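Local coordinates for protein 3-methyladenine dna-glycosylase (Archaeoglobus fulgidus, PDB 2JHN) that is an AlkA-type member of the helix-hairpin-helix (HhH-GPD) superfamily of base excision DNA repair proteins, with an additional TATA-box binding protein-like domain, at residues K124-I127 / Q128-I131; S132-V135 / A136-A140. The protein carries 1 engineered substitution. All coordinates share one frame; numbering follows the deposited sequence.

Interaction 1: K124-I127 / Q128-I131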
# COMPACT_ATOMS: atom_id res chain seq x y z
N LYS A 124 0.54 7.72 -5.94
CA LYS A 124 1.46 7.69 -4.80
C LYS A 124 2.86 7.16 -5.19
O LYS A 124 3.88 7.66 -4.69
CB LYS A 124 0.84 6.93 -3.59
CG LYS A 124 -0.37 7.65 -2.98
CD LYS A 124 -0.93 6.93 -1.76
CE LYS A 124 -0.81 7.81 -0.51
NZ LYS A 124 -1.11 7.13 0.82
N ALA A 125 2.91 6.18 -6.11
CA ALA A 125 4.21 5.66 -6.56
C ALA A 125 5.04 6.76 -7.26
O ALA A 125 6.25 6.85 -7.08
CB ALA A 125 4.03 4.41 -7.47
N ILE A 126 4.35 7.59 -8.04
CA ILE A 126 4.95 8.71 -8.72
C ILE A 126 5.44 9.76 -7.72
O ILE A 126 6.59 10.23 -7.81
CB ILE A 126 3.95 9.34 -9.72
CG1 ILE A 126 3.70 8.41 -10.91
CG2 ILE A 126 4.50 10.73 -10.21
CD1 ILE A 126 2.49 8.84 -11.75
N ILE A 127 4.58 10.11 -6.76
CA ILE A 127 4.95 11.04 -5.67
C ILE A 127 6.25 10.63 -4.98
O ILE A 127 7.13 11.47 -4.73
CB ILE A 127 3.79 11.24 -4.67
CG1 ILE A 127 2.61 11.96 -5.37
CG2 ILE A 127 4.26 11.97 -3.37
CD1 ILE A 127 1.32 11.99 -4.53
N GLN A 128 6.39 9.34 -4.70
CA GLN A 128 7.57 8.80 -4.04
C GLN A 128 8.90 8.86 -4.82
O GLN A 128 9.96 8.67 -4.23
CB GLN A 128 7.27 7.37 -3.63
CG GLN A 128 8.04 6.90 -2.41
CD GLN A 128 7.97 5.42 -2.28
OE1 GLN A 128 6.90 4.81 -2.46
NE2 GLN A 128 9.12 4.80 -1.99
N GLN A 129 8.85 9.11 -6.13
CA GLN A 129 10.07 9.13 -6.96
C GLN A 129 11.14 10.10 -6.39
O GLN A 129 10.86 11.27 -6.16
CB GLN A 129 9.74 9.44 -8.44
CG GLN A 129 8.86 8.35 -9.11
CD GLN A 129 8.49 8.60 -10.57
OE1 GLN A 129 8.48 9.74 -11.07
NE2 GLN A 129 8.17 7.53 -11.28
N GLN A 130 12.32 9.55 -6.12
CA GLN A 130 13.52 10.32 -5.67
C GLN A 130 13.42 10.95 -4.27
O GLN A 130 14.25 11.78 -3.90
CB GLN A 130 13.93 11.39 -6.70
CG GLN A 130 14.49 10.86 -8.02
CD GLN A 130 13.39 10.62 -9.04
OE1 GLN A 130 12.56 11.50 -9.30
NE2 GLN A 130 13.38 9.42 -9.62
N ILE A 131 12.40 10.57 -3.49
CA ILE A 131 12.24 11.13 -2.13
C ILE A 131 11.97 10.02 -1.12
O ILE A 131 11.75 8.87 -1.51
CB ILE A 131 11.15 12.25 -2.04
CG1 ILE A 131 9.77 11.72 -2.48
CG2 ILE A 131 11.57 13.48 -2.85
CD1 ILE A 131 8.59 12.69 -2.19
O HOH W 1 4.48 6.43 -1.99

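Interaction 2: S132-V135 / A136-A140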
# COMPACT_ATOMS: atom_id res chain seq x y z
N SER A 132 12.02 10.36 0.17
CA SER A 132 11.73 9.39 1.22
C SER A 132 10.24 9.14 1.28
O SER A 132 9.44 9.99 0.84
CB SER A 132 12.23 9.87 2.60
OG SER A 132 11.48 10.98 3.08
N PHE A 133 9.86 7.98 1.81
CA PHE A 133 8.45 7.63 2.01
C PHE A 133 7.73 8.62 2.95
O PHE A 133 6.61 9.04 2.66
CB PHE A 133 8.31 6.17 2.49
CG PHE A 133 6.90 5.66 2.49
CD1 PHE A 133 6.15 5.58 1.31
CD2 PHE A 133 6.29 5.26 3.68
CE1 PHE A 133 4.84 5.10 1.32
CE2 PHE A 133 4.97 4.79 3.70
CZ PHE A 133 4.25 4.71 2.52
N VAL A 134 8.35 9.00 4.06
CA VAL A 134 7.77 9.99 4.98
C VAL A 134 7.44 11.33 4.28
O VAL A 134 6.35 11.88 4.48
CB VAL A 134 8.66 10.26 6.24
CG1 VAL A 134 8.18 11.50 7.00
CG2 VAL A 134 8.67 9.06 7.16
N VAL A 135 8.38 11.86 3.49
CA VAL A 135 8.14 13.10 2.70
C VAL A 135 6.99 12.89 1.68
O VAL A 135 6.15 13.78 1.48
CB VAL A 135 9.45 13.63 2.00
CG1 VAL A 135 9.15 14.69 0.95
CG2 VAL A 135 10.45 14.18 3.03
N ALA A 136 6.96 11.72 1.05
CA ALA A 136 5.92 11.35 0.08
C ALA A 136 4.54 11.35 0.73
O ALA A 136 3.59 11.85 0.15
CB ALA A 136 6.21 9.99 -0.54
N GLU A 137 4.44 10.78 1.92
CA GLU A 137 3.18 10.71 2.65
C GLU A 137 2.65 12.09 3.09
O GLU A 137 1.44 12.33 3.10
CB GLU A 137 3.33 9.76 3.84
CG GLU A 137 3.53 8.29 3.41
CD GLU A 137 2.23 7.64 2.92
OE1 GLU A 137 1.90 7.78 1.72
OE2 GLU A 137 1.55 6.98 3.76
N LYS A 138 3.56 12.99 3.46
CA LYS A 138 3.16 14.38 3.76
C LYS A 138 2.61 15.07 2.52
O LYS A 138 1.64 15.82 2.62
CB LYS A 138 4.33 15.18 4.35
CG LYS A 138 4.68 14.75 5.75
CD LYS A 138 5.80 15.59 6.33
CE LYS A 138 6.22 15.01 7.66
NZ LYS A 138 6.99 16.01 8.46
N LEU A 139 3.23 14.81 1.37
CA LEU A 139 2.72 15.33 0.10
C LEU A 139 1.33 14.77 -0.20
O LEU A 139 0.43 15.53 -0.59
CB LEU A 139 3.69 15.05 -1.05
CG LEU A 139 4.87 16.04 -1.12
CD1 LEU A 139 5.98 15.53 -2.02
CD2 LEU A 139 4.37 17.41 -1.60
N ALA A 140 1.14 13.46 0.02
CA ALA A 140 -0.17 12.84 -0.14
C ALA A 140 -1.23 13.53 0.74
O ALA A 140 -2.34 13.79 0.28
CB ALA A 140 -0.12 11.33 0.20

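Interaction 1: K124-I127 / Q128-I131
Gln128 and Lys124 are joined twice at the end of helix 118-127. The backbone N of Gln128 donates to Lys124 O at 3.0 Å, the usual helical bond. One water donates to Lys124 O and also to Gln128 OE1, at 2.9 Å from the latter. Lys124 O therefore accepts two bonds, one from the main chain and one from the water. Gln128 CG is anti to the backbone N (chi1 -151°) and the chain is extended, which reaches out from the helix and puts OE1 beside this water.

The next bond is tighter in register. Gln129 N donates to Ile126 O at 3.0 Å, three residues back rather than four. The donor stands 59° out of the carbonyl plane. The Gln129 side chain runs beside that of Ile126, and its CG lies 3.2 Å from Ile126 O. The Gln129 amide is held by residues outside these segments: NE2 bonds to Thr222 OG1 and Gly217 O. Lys184 NZ bonds to both Ile127 O and Gln129 O, tying the helix end to the loop.

Ile131 folds back over the helix end. Its CD1 sits 3.2 Å from Ile127 O, an apolar methyl against a polar atom that Lys184 serves. Ile131 N bonds to Gln128 O at 3.2 Å and closes a type II beta turn, with Gln130 at positive phi. This turn follows the end of helix 118-127 and leads into helix 133-147, in the helical HhH-GPD region.

Interaction 2: S132-V135 / A136-A140
Phe133 lays its ring against the side chain of Glu137, one turn further along helix 133-147. Glu137 CG stands over one face, offset toward the rim, in a CH-pi contact 3.8 Å from the centroid of the Phe133 ring. The carboxylate follows. Its plane lies 13° from that of the ring, so the two flat groups are stacked. The closest approach of the two side chains is Phe133 CZ to Glu137 CD, 3.6 Å. The bend at chi2 (-76°) brings CD over to the ring, and chi3 (86°) turns the carboxylate nearly parallel to it. Outside the segments, Val20 and Met114 also touch the Phe133 side chain.

Ser132 is the N-cap of the helix. Its OG accepts from Val135 N at 3.2 Å, and its carbonyl O takes Ala136 N at 3.0 Å. Glu137 N, Lys138 N and Leu139 N continue the helical pattern to the carbonyls of Phe133, Val134 and Val135. The first of these, Glu137 N to Phe133 O, measures 2.9 Å.

On another side of the helix Lys138 runs alongside Val134. The extended lysine brings CE to 4.1 Å from Val134 CG1, an aliphatic contact. Val135 and Leu139 meet more loosely, with CG1 of the former 4.4 Å from CD1 of the latter.

A carboxylate facing a pi cloud is probably unfavourable electrostatically. The contact therefore probably rests on the CH-pi contact of CG and on van der Waals packing. Glu137 OE1 also makes a long, weak ion pair with Lys124 NZ, which hydrogen-bonds Thr26 O as well; this probably eases the charge.

Overall arrangement
The two contacts follow one another directly along the chain. Interaction 1 covers the end of helix 118-127 and the loop after it; interaction 2 begins helix 133-147. Their centres are 8 Å apart, on the same side of the centre of the chain. The turn reverses the path enough for the two helices to touch. Ile127 CG2 packs 3.6 Å from Ala136 O, and Lys124 CE lies 3.7 Å from Ala140 CB. Lys124 NZ also bonds to the carbonyl O of Thr26, a residue of a sodium site. Both contacts belong to the HhH-GPD region. Together they join two successive helices of that region, and Lys124 links them to the N-terminal part of the chain.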